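Local coordinates for protein chorismatase (Streptomyces hygroscopicus, PDB 4BPS) that catalyses the hydrolysis of chorismate to a dihydroxycyclohexadiene carboxylic acid and pyruvate, a step in the biosynthesis of the immunosuppressants FK506 and FK520, at residues L41-G47 against R59-T65; D50-V54 against G85-A91; Y21-T27 against A71-H77. All blocks are in the same frame, centred on the assembly; numbering follows the deposited sequence.

Contact 1 of 3, residues L41-G47 against R59-T65; sequences LIEHGTG and RTAVHTT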
loop_
_atom_site.group_PDB
_atom_site.type_symbol
_atom_site.label_atom_id
_atom_site.label_comp_id
_atom_site.label_asym_id
_atom_site.label_seq_id
_atom_site.Cartn_x
_atom_site.Cartn_y
_atom_site.Cartn_z
ATOM N N LEU A 41 -2.940 -2.247 -13.061
ATOM C CA LEU A 41 -2.151 -3.448 -12.835
ATOM C C LEU A 41 -0.762 -3.093 -12.330
ATOM O O LEU A 41 -0.099 -2.216 -12.890
ATOM C CB LEU A 41 -2.000 -4.224 -14.168
ATOM C CG LEU A 41 -3.238 -4.636 -14.966
ATOM C CD1 LEU A 41 -3.570 -3.580 -15.988
ATOM C CD2 LEU A 41 -2.963 -5.946 -15.627
ATOM N N ILE A 42 -0.316 -3.805 -11.299
ATOM C CA ILE A 42 1.041 -3.667 -10.774
ATOM C C ILE A 42 1.717 -5.028 -10.866
ATOM O O ILE A 42 1.256 -6.000 -10.261
ATOM C CB ILE A 42 1.041 -3.190 -9.302
ATOM C CG1 ILE A 42 0.265 -1.870 -9.162
ATOM C CG2 ILE A 42 2.466 -3.100 -8.785
ATOM C CD1 ILE A 42 0.851 -0.697 -9.938
ATOM N N GLU A 43 2.788 -5.083 -11.651
ATOM C CA GLU A 43 3.537 -6.332 -11.841
ATOM C C GLU A 43 4.672 -6.432 -10.835
ATOM O O GLU A 43 5.652 -5.692 -10.899
ATOM C CB GLU A 43 4.088 -6.401 -13.267
ATOM C CG GLU A 43 2.977 -6.291 -14.291
ATOM C CD GLU A 43 3.468 -6.327 -15.707
ATOM O OE1 GLU A 43 4.571 -5.808 -15.975
ATOM O OE2 GLU A 43 2.741 -6.859 -16.565
ATOM N N HIS A 44 4.531 -7.333 -9.865
ATOM C CA HIS A 44 5.580 -7.599 -8.881
ATOM C C HIS A 44 6.518 -8.640 -9.432
ATOM O O HIS A 44 6.088 -9.678 -9.904
ATOM C CB HIS A 44 4.949 -8.138 -7.596
ATOM C CG HIS A 44 4.104 -7.121 -6.908
ATOM N ND1 HIS A 44 4.640 -6.124 -6.119
ATOM C CD2 HIS A 44 2.766 -6.917 -6.958
ATOM C CE1 HIS A 44 3.648 -5.352 -5.703
ATOM N NE2 HIS A 44 2.503 -5.817 -6.188
ATOM N N GLY A 45 7.812 -8.383 -9.396
ATOM C CA GLY A 45 8.747 -9.316 -9.993
ATOM C C GLY A 45 10.176 -8.845 -9.792
ATOM O O GLY A 45 10.472 -8.108 -8.840
ATOM N N THR A 46 11.037 -9.249 -10.719
ATOM C CA THR A 46 12.469 -9.063 -10.591
ATOM C C THR A 46 13.015 -7.931 -11.481
ATOM O O THR A 46 14.204 -7.894 -11.807
ATOM C CB THR A 46 13.225 -10.385 -10.868
ATOM O OG1 THR A 46 12.943 -10.794 -12.217
ATOM C CG2 THR A 46 12.830 -11.471 -9.902
ATOM N N GLY A 47 12.178 -6.948 -11.789
ATOM C CA GLY A 47 12.619 -5.793 -12.539
ATOM C C GLY A 47 11.564 -4.699 -12.484
ATOM O O GLY A 47 10.578 -4.796 -11.736
ATOM N N ARG A 59 -0.401 0.744 -15.837
ATOM C CA ARG A 59 0.411 -0.410 -15.526
ATOM C C ARG A 59 1.846 -0.014 -15.244
ATOM O O ARG A 59 2.381 0.892 -15.893
ATOM C CB ARG A 59 0.376 -1.363 -16.736
ATOM C CG ARG A 59 1.296 -2.544 -16.676
ATOM C CD ARG A 59 2.565 -2.239 -17.466
ATOM N NE ARG A 59 3.506 -3.348 -17.434
ATOM C CZ ARG A 59 4.520 -3.484 -18.280
ATOM N NH1 ARG A 59 4.713 -2.587 -19.241
ATOM N NH2 ARG A 59 5.323 -4.537 -18.180
ATOM N N THR A 60 2.478 -0.710 -14.308
ATOM C CA THR A 60 3.920 -0.630 -14.178
ATOM C C THR A 60 4.400 -1.903 -13.495
ATOM O O THR A 60 3.608 -2.632 -12.906
ATOM C CB THR A 60 4.365 0.618 -13.389
ATOM O OG1 THR A 60 5.745 0.913 -13.666
ATOM C CG2 THR A 60 4.211 0.455 -11.882
ATOM N N ALA A 61 5.708 -2.155 -13.567
ATOM C CA ALA A 61 6.329 -3.257 -12.865
ATOM C C ALA A 61 7.235 -2.710 -11.783
ATOM O O ALA A 61 7.976 -1.744 -12.023
ATOM C CB ALA A 61 7.128 -4.123 -13.827
ATOM N N VAL A 62 7.179 -3.329 -10.603
ATOM C CA VAL A 62 8.062 -2.946 -9.504
ATOM C C VAL A 62 8.913 -4.134 -9.087
ATOM O O VAL A 62 8.497 -5.301 -9.198
ATOM C CB VAL A 62 7.255 -2.383 -8.283
ATOM C CG1 VAL A 62 6.646 -1.031 -8.638
ATOM C CG2 VAL A 62 6.173 -3.385 -7.809
ATOM N N HIS A 63 10.120 -3.824 -8.649
ATOM C CA HIS A 63 11.123 -4.855 -8.370
ATOM C C HIS A 63 11.046 -5.245 -6.891
ATOM O O HIS A 63 11.910 -4.902 -6.080
ATOM C CB HIS A 63 12.503 -4.361 -8.783
ATOM C CG HIS A 63 13.556 -5.428 -8.800
ATOM N ND1 HIS A 63 14.779 -5.246 -9.402
ATOM C CD2 HIS A 63 13.573 -6.679 -8.266
ATOM C CE1 HIS A 63 15.497 -6.345 -9.254
ATOM N NE2 HIS A 63 14.790 -7.229 -8.566
ATOM N N THR A 64 9.987 -5.972 -6.565
ATOM C CA THR A 64 9.656 -6.272 -5.178
ATOM C C THR A 64 9.993 -7.698 -4.751
ATOM O O THR A 64 9.715 -8.075 -3.602
ATOM C CB THR A 64 8.199 -5.990 -4.908
ATOM O OG1 THR A 64 7.434 -6.590 -5.964
ATOM C CG2 THR A 64 7.943 -4.478 -4.841
ATOM N N THR A 65 10.635 -8.481 -5.625
ATOM C CA THR A 65 11.155 -9.772 -5.193
ATOM C C THR A 65 12.362 -10.177 -6.023
ATOM O O THR A 65 12.749 -9.462 -6.940
ATOM C CB THR A 65 10.043 -10.839 -5.140
ATOM O OG1 THR A 65 10.505 -11.916 -4.294
ATOM C CG2 THR A 65 9.660 -11.303 -6.553
#
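With its CG turned anti to the carbonyl carbon (chi1 -57°) and the chain extended beyond, Glu43 reaches across to the next strand, while Arg59 bends at chi2 (-98°) to bring its guanidinium across the end of the carboxylate. Glu43 OE1 is met on its syn side, but out of the carboxylate plane, by Arg59 NH2 at 2.7 Å, within the guanidinium plane, and more weakly by Arg59 NE at 3.1 Å. The two planes stand 85° apart, and both donors of this salt bridge converge on one oxygen rather than pairing flat with two. Replacing Glu43 by an alanine would probably leave the guanidinium without its anionic mate and freer to turn. Beneath the pair, strands 38-44 and 57-62 form the parallel step of a five-stranded mixed sheet. Glu43 bonds in both directions: its N reaches Thr60 O at 2.9 Å, nearly straight, and its O receives Val62 N at 2.8 Å. On the other face Ile42, Thr60 and Val62 pack on strands 98-105 and 189-196, and His44 on Leu326 of strand 323-327; Ile42 CG2 meets Val62 CG2 at 3.8 Å. Thr64 OG1 lies at the His44 ring edge, hydrogen-bonded to ND1 at 2.8 Å, and Glu74 holds NE2, fixing the ring's rotation. Thr46 O and Gly47 N sit over one face of the His63 ring, and Thr65 N reaches Gly45 O from above the carbonyl plane at 3.2 Å.

Contact 2 of 3, residues D50-V54 against G85-A91; sequences DVSLV and GMDNGIA
Val51 makes the tightest touch, its CG1 meeting Ala91 CB at 3.4 Å, closer than ordinary van der Waals contact. The torsion chi1 of 174° sets CG1 anti to the backbone N, against Ala91, and strand 98-105 adds Val102 and Arg104 to its surroundings. Ser52 turns its side chain away and contributes backbone instead: its carbonyl O lies 3.9 Å from Ala91 CB, while its backbone is hydrogen-bonded to Arg59 of the adjoining strand 57-62. Leu53 points toward the hairpin and sets both methyls against Gly85 O, CD1 at 3.8 Å, with CD2 also reaching Ala91 CB at 4.0 Å. Its CG passes the CG of selenomethionine Met86, in the conformer described, one of two, at 4.1 Å, the side chains sliding by in opposite directions. The partner is a two-residue beta hairpin closed by a type I' turn from Asp87 to Ile90, with Asp87 N bonded to Ile90 O at 2.9 Å and Ile90 N bonded back to Asp87 O. Strand 52-54 edges the five-stranded sheet and strand 83-87 the six-stranded one; the axes of 52-54 and 85-87 run antiparallel, 7.7 Å apart at their closest. No hydrogen bond joins the segments, so the two sheet margins are held here by apolar side-chain contact, without the directional pairing of a shared sheet.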
loop_
_atom_site.group_PDB
_atom_site.type_symbol
_atom_site.label_atom_id
_atom_site.label_comp_id
_atom_site.label_asym_id
_atom_site.label_seq_id
_atom_site.Cartn_x
_atom_site.Cartn_y
_atom_site.Cartn_z
ATOM N N ASP A 50 8.659 1.588 -17.011
ATOM C CA ASP A 50 7.980 2.877 -16.890
ATOM C C ASP A 50 6.505 2.663 -16.542
ATOM O O ASP A 50 6.031 1.532 -16.397
ATOM C CB ASP A 50 8.156 3.755 -18.162
ATOM C CG ASP A 50 7.327 3.284 -19.379
ATOM O OD1 ASP A 50 6.704 2.196 -19.355
ATOM O OD2 ASP A 50 7.325 4.029 -20.388
ATOM N N VAL A 51 5.803 3.772 -16.343
ATOM C CA VAL A 51 4.358 3.750 -16.142
ATOM C C VAL A 51 3.709 4.068 -17.488
ATOM O O VAL A 51 4.129 5.019 -18.184
ATOM C CB VAL A 51 3.943 4.803 -15.119
ATOM C CG1 VAL A 51 2.447 4.883 -15.013
ATOM C CG2 VAL A 51 4.572 4.511 -13.759
ATOM N N SER A 52 2.668 3.320 -17.854
ATOM C CA SER A 52 1.993 3.565 -19.123
ATOM C C SER A 52 0.543 3.134 -18.989
ATOM O O SER A 52 0.152 2.540 -17.982
ATOM C CB SER A 52 2.673 2.788 -20.269
ATOM O OG SER A 52 2.513 1.405 -20.087
ATOM N N LEU A 53 -0.245 3.437 -20.017
ATOM C CA LEU A 53 -1.591 2.886 -20.168
ATOM C C LEU A 53 -1.551 1.725 -21.152
ATOM O O LEU A 53 -0.985 1.837 -22.248
ATOM C CB LEU A 53 -2.555 3.937 -20.710
ATOM C CG LEU A 53 -2.848 5.120 -19.805
ATOM C CD1 LEU A 53 -3.629 6.169 -20.577
ATOM C CD2 LEU A 53 -3.658 4.723 -18.550
ATOM N N VAL A 54 -2.165 0.618 -20.756
ATOM C CA VAL A 54 -2.372 -0.506 -21.662
ATOM C C VAL A 54 -3.872 -0.672 -21.825
ATOM O O VAL A 54 -4.563 -1.076 -20.879
ATOM C CB VAL A 54 -1.737 -1.761 -21.100
ATOM C CG1 VAL A 54 -2.023 -2.975 -22.011
ATOM C CG2 VAL A 54 -0.246 -1.528 -20.939
ATOM N N GLY A 85 -6.137 8.397 -18.564
ATOM C CA GLY A 85 -5.218 9.384 -19.097
ATOM C C GLY A 85 -3.886 9.340 -18.399
ATOM O O GLY A 85 -3.655 8.479 -17.554
HETATM N N MSE A 86 -3.010 10.247 -18.807
HETATM C CA MSE A 86 -1.718 10.422 -18.170
HETATM C C MSE A 86 -1.490 11.914 -17.954
HETATM O O MSE A 86 -1.631 12.706 -18.897
HETATM C CB MSE A 86 -0.615 9.846 -19.044
HETATM C CG MSE A 86 -0.427 8.331 -18.970
HETATM SE SE MSE A 86 1.435 7.687 -19.211
HETATM C CE MSE A 86 2.347 9.404 -19.172
ATOM N N ASP A 87 -1.135 12.298 -16.731
ATOM C CA ASP A 87 -0.874 13.690 -16.399
ATOM C C ASP A 87 0.277 13.724 -15.423
ATOM O O ASP A 87 0.232 13.046 -14.406
ATOM C CB ASP A 87 -2.097 14.314 -15.735
ATOM C CG ASP A 87 -3.221 14.554 -16.712
ATOM O OD1 ASP A 87 -3.171 15.604 -17.392
ATOM O OD2 ASP A 87 -4.133 13.704 -16.810
ATOM N N ASN A 88 1.301 14.520 -15.729
ATOM C CA ASN A 88 2.427 14.703 -14.817
ATOM C C ASN A 88 3.069 13.384 -14.397
ATOM O O ASN A 88 3.487 13.241 -13.244
ATOM C CB ASN A 88 1.969 15.485 -13.572
ATOM C CG ASN A 88 1.593 16.909 -13.896
ATOM O OD1 ASN A 88 2.349 17.622 -14.567
ATOM N ND2 ASN A 88 0.428 17.339 -13.430
ATOM N N GLY A 89 3.150 12.429 -15.331
ATOM C CA GLY A 89 3.742 11.128 -15.062
ATOM C C GLY A 89 2.797 10.123 -14.446
ATOM O O GLY A 89 3.170 8.980 -14.275
ATOM N N ILE A 90 1.595 10.558 -14.069
ATOM C CA ILE A 90 0.628 9.674 -13.427
ATOM C C ILE A 90 -0.266 9.074 -14.498
ATOM O O ILE A 90 -0.984 9.820 -15.192
ATOM C CB ILE A 90 -0.252 10.441 -12.414
ATOM C CG1 ILE A 90 0.584 11.225 -11.388
ATOM C CG2 ILE A 90 -1.208 9.463 -11.717
ATOM C CD1 ILE A 90 -0.234 12.268 -10.603
ATOM N N ALA A 91 -0.253 7.745 -14.623
ATOM C CA ALA A 91 -1.243 7.064 -15.441
ATOM C C ALA A 91 -2.429 6.743 -14.562
ATOM O O ALA A 91 -2.248 6.212 -13.468
ATOM C CB ALA A 91 -0.667 5.806 -16.072
#

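Contact 3 of 3, residues Y21-T27 against A71-H77; sequences YCRFEKT and AFTEVWH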
loop_
_atom_site.group_PDB
_atom_site.type_symbol
_atom_site.label_atom_id
_atom_site.label_comp_id
_atom_site.label_asym_id
_atom_site.label_seq_id
_atom_site.Cartn_x
_atom_site.Cartn_y
_atom_site.Cartn_z
ATOM N N TYR A 21 -11.636 -3.338 -5.749
ATOM C CA TYR A 21 -11.286 -4.636 -5.202
ATOM C C TYR A 21 -10.126 -5.205 -6.003
ATOM O O TYR A 21 -9.792 -4.730 -7.087
ATOM C CB TYR A 21 -12.486 -5.594 -5.202
ATOM C CG TYR A 21 -13.095 -5.895 -6.552
ATOM C CD1 TYR A 21 -14.032 -5.029 -7.132
ATOM C CD2 TYR A 21 -12.777 -7.046 -7.232
ATOM C CE1 TYR A 21 -14.628 -5.309 -8.357
ATOM C CE2 TYR A 21 -13.372 -7.348 -8.452
ATOM C CZ TYR A 21 -14.326 -6.479 -9.004
ATOM O OH TYR A 21 -14.937 -6.763 -10.206
ATOM N N CYS A 22 -9.506 -6.229 -5.440
ATOM C CA CYS A 22 -8.257 -6.747 -5.940
ATOM C C CYS A 22 -8.362 -8.199 -6.441
ATOM O O CYS A 22 -9.179 -9.000 -5.926
ATOM C CB CYS A 22 -7.238 -6.670 -4.765
ATOM S SG CYS A 22 -5.519 -6.919 -5.193
ATOM N N ARG A 23 -7.517 -8.522 -7.415
ATOM C CA ARG A 23 -7.253 -9.904 -7.812
ATOM C C ARG A 23 -5.757 -10.091 -7.959
ATOM O O ARG A 23 -5.056 -9.151 -8.321
ATOM C CB ARG A 23 -7.884 -10.222 -9.176
ATOM C CG ARG A 23 -9.401 -10.177 -9.222
ATOM C CD ARG A 23 -10.029 -11.399 -8.594
ATOM N NE ARG A 23 -11.483 -11.389 -8.760
ATOM C CZ ARG A 23 -12.357 -10.927 -7.871
ATOM N NH1 ARG A 23 -11.958 -10.440 -6.700
ATOM N NH2 ARG A 23 -13.655 -10.959 -8.147
ATOM N N PHE A 24 -5.275 -11.307 -7.696
ATOM C CA PHE A 24 -3.895 -11.672 -8.003
ATOM C C PHE A 24 -3.926 -12.621 -9.191
ATOM O O PHE A 24 -4.690 -13.602 -9.207
ATOM C CB PHE A 24 -3.220 -12.378 -6.841
ATOM C CG PHE A 24 -2.960 -11.516 -5.613
ATOM C CD1 PHE A 24 -3.174 -10.144 -5.586
ATOM C CD2 PHE A 24 -2.472 -12.133 -4.475
ATOM C CE1 PHE A 24 -2.896 -9.394 -4.443
ATOM C CE2 PHE A 24 -2.189 -11.408 -3.350
ATOM C CZ PHE A 24 -2.396 -10.044 -3.318
ATOM N N GLU A 25 -3.119 -12.306 -10.200
ATOM C CA GLU A 25 -3.115 -13.079 -11.433
ATOM C C GLU A 25 -1.690 -13.502 -11.773
ATOM O O GLU A 25 -0.702 -12.907 -11.358
ATOM C CB GLU A 25 -3.704 -12.271 -12.607
ATOM C CG GLU A 25 -5.114 -11.674 -12.401
ATOM C CD GLU A 25 -6.274 -12.692 -12.352
ATOM O OE1 GLU A 25 -6.046 -13.866 -12.731
ATOM O OE2 GLU A 25 -7.409 -12.313 -11.937
ATOM N N LYS A 26 -1.587 -14.548 -12.569
ATOM C CA LYS A 26 -0.295 -14.982 -13.072
ATOM C C LYS A 26 0.147 -14.010 -14.151
ATOM O O LYS A 26 -0.599 -13.752 -15.099
ATOM C CB LYS A 26 -0.411 -16.386 -13.662
ATOM C CG LYS A 26 -0.561 -17.478 -12.619
ATOM C CD LYS A 26 0.753 -17.750 -11.879
ATOM C CE LYS A 26 0.818 -17.053 -10.513
ATOM N NZ LYS A 26 1.997 -17.499 -9.720
ATOM N N THR A 27 1.352 -13.472 -14.015
ATOM C CA THR A 27 1.842 -12.528 -15.014
ATOM C C THR A 27 2.055 -13.290 -16.319
ATOM O O THR A 27 2.552 -14.409 -16.313
ATOM C CB THR A 27 3.136 -11.837 -14.553
ATOM O OG1 THR A 27 2.903 -11.178 -13.301
ATOM C CG2 THR A 27 3.620 -10.801 -15.580
ATOM N N ALA A 71 6.978 -13.882 -9.027
ATOM C CA ALA A 71 6.353 -12.768 -9.719
ATOM C C ALA A 71 4.867 -13.015 -9.855
ATOM O O ALA A 71 4.443 -14.161 -10.020
ATOM C CB ALA A 71 6.988 -12.576 -11.096
ATOM N N PHE A 72 4.068 -11.950 -9.795
ATOM C CA PHE A 72 2.630 -12.060 -10.033
ATOM C C PHE A 72 2.116 -10.667 -10.334
ATOM O O PHE A 72 2.829 -9.670 -10.127
ATOM C CB PHE A 72 1.883 -12.667 -8.813
ATOM C CG PHE A 72 1.720 -11.706 -7.674
ATOM C CD1 PHE A 72 2.777 -11.440 -6.799
ATOM C CD2 PHE A 72 0.518 -11.050 -7.471
ATOM C CE1 PHE A 72 2.608 -10.534 -5.757
ATOM C CE2 PHE A 72 0.345 -10.151 -6.445
ATOM C CZ PHE A 72 1.398 -9.893 -5.579
ATOM N N THR A 73 0.882 -10.576 -10.834
ATOM C CA THR A 73 0.259 -9.289 -11.112
ATOM C C THR A 73 -0.852 -9.003 -10.113
ATOM O O THR A 73 -1.756 -9.828 -9.871
ATOM C CB THR A 73 -0.314 -9.248 -12.535
ATOM O OG1 THR A 73 0.743 -9.554 -13.440
ATOM C CG2 THR A 73 -0.858 -7.869 -12.904
ATOM N N GLU A 74 -0.751 -7.832 -9.504
ATOM C CA GLU A 74 -1.776 -7.301 -8.613
ATOM C C GLU A 74 -2.705 -6.440 -9.468
ATOM O O GLU A 74 -2.278 -5.422 -10.012
ATOM C CB GLU A 74 -1.086 -6.461 -7.538
ATOM C CG GLU A 74 -1.985 -5.621 -6.656
ATOM C CD GLU A 74 -1.189 -4.728 -5.725
ATOM O OE1 GLU A 74 -0.067 -5.119 -5.308
ATOM O OE2 GLU A 74 -1.673 -3.614 -5.398
ATOM N N VAL A 75 -3.970 -6.852 -9.604
ATOM C CA VAL A 75 -4.914 -6.188 -10.493
ATOM C C VAL A 75 -6.014 -5.533 -9.660
ATOM O O VAL A 75 -6.679 -6.206 -8.872
ATOM C CB VAL A 75 -5.554 -7.175 -11.495
ATOM C CG1 VAL A 75 -6.383 -6.409 -12.513
ATOM C CG2 VAL A 75 -4.484 -8.045 -12.198
ATOM N N TRP A 76 -6.197 -4.231 -9.852
ATOM C CA TRP A 76 -7.279 -3.494 -9.210
ATOM C C TRP A 76 -8.453 -3.378 -10.172
ATOM O O TRP A 76 -8.282 -3.163 -11.384
ATOM C CB TRP A 76 -6.775 -2.138 -8.705
ATOM C CG TRP A 76 -5.978 -2.373 -7.477
ATOM C CD1 TRP A 76 -4.630 -2.552 -7.392
ATOM C CD2 TRP A 76 -6.510 -2.606 -6.174
ATOM N NE1 TRP A 76 -4.282 -2.861 -6.083
ATOM C CE2 TRP A 76 -5.430 -2.903 -5.324
ATOM C CE3 TRP A 76 -7.802 -2.588 -5.643
ATOM C CZ2 TRP A 76 -5.605 -3.167 -3.963
ATOM C CZ3 TRP A 76 -7.971 -2.842 -4.293
ATOM C CH2 TRP A 76 -6.884 -3.127 -3.469
ATOM N N HIS A 77 -9.637 -3.524 -9.601
ATOM C CA HIS A 77 -10.909 -3.552 -10.312
ATOM C C HIS A 77 -11.898 -2.608 -9.641
ATOM O O HIS A 77 -11.785 -2.327 -8.438
ATOM C CB HIS A 77 -11.531 -4.946 -10.194
ATOM C CG HIS A 77 -10.785 -6.029 -10.902
ATOM N ND1 HIS A 77 -11.243 -6.577 -12.078
ATOM C CD2 HIS A 77 -9.648 -6.703 -10.586
ATOM C CE1 HIS A 77 -10.413 -7.540 -12.462
ATOM N NE2 HIS A 77 -9.432 -7.619 -11.584
HETATM O O HOH W 1 -7.907 -9.655 -12.507
HETATM O O HOH W 2 3.961 -16.144 -8.135
HETATM O O HOH W 3 5.008 -9.790 -12.551
HETATM O O HOH W 4 2.900 -15.112 -12.051
#
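Thr27 OG1 is gripped by two partners, Thr73 OG1 at 2.7 Å and a water at 2.6 Å, which tie the end of segment 21-27 to the neighbouring strand just where regular pairing stops. A second water links Thr27 N to Ala71 O. Between these ties and Tyr21, strands 21-25 and 72-77 run antiparallel, with six backbone hydrogen bonds at the hydrogen-bonded pairs Tyr21-His77, Arg23-Val75 and Glu25-Thr73. Strand 21-25 is the outermost of the five-stranded sheet.

On the face carrying Cys22, Phe24, Glu74 and Trp76, aromatic contacts dominate. Phe72 sends its edge into the ring of Phe24, CE2 standing 3.6 Å above the plane and over the centre, with the planes 54° apart. Cys22 lies over one face of the six-membered ring of Trp76, its CB 3.8 Å from the centroid and SG 4.2 Å, a sulfur-aromatic contact. Trp76 NE1 donates in its ring plane to Glu74 OE2 at 2.8 Å, using the anti lone pair, which helps fix the indole; Glu74 OE1 makes a salt bridge with Lys297.

The opposite face has a different chemistry. Tyr21 CG, set between the backbone N and the carbonyl carbon (chi1 60°), turns the ring over His77 CB, 3.5 Å from the centroid, whereas the two rings, though near parallel, slide apart and barely overlap. Arg23 CG meets His77 NE2 at 3.5 Å, and a water bridges that same nitrogen to Glu25 OE2. Thr37 takes His77 ND1, so both ring nitrogens are engaged. The edge strand is thus anchored by aromatic and sulfur contacts on one face, and on the other by Tyr21 over His77 CB together with a water-bridged polar end.

Overall arrangement
Contacts 1 and 3 lie in one five-stranded mixed sheet, ordered 21-25, 72-77, 38-44, 57-62, 52-54, with centres about 11 Å apart; strands 38-44 and 72-77 are the neighbours that join them. Contact 2 starts from the far edge of this sheet and crosses to the hairpin of the six-stranded sheet, its centre about 15 Å from that of contact 1 and about 19 Å from that of contact 3. Along the chain, both segments of contact 1 fall between those of contact 3, while contact 2 alternates with each. This crossing order ties the first five strands to the second sheet, by backbone pairing in contacts 1 and 3 and by side chains in contact 2. In contact 1 the side chain of Thr64 lies about 11 Å from that of the proton acceptor Glu338.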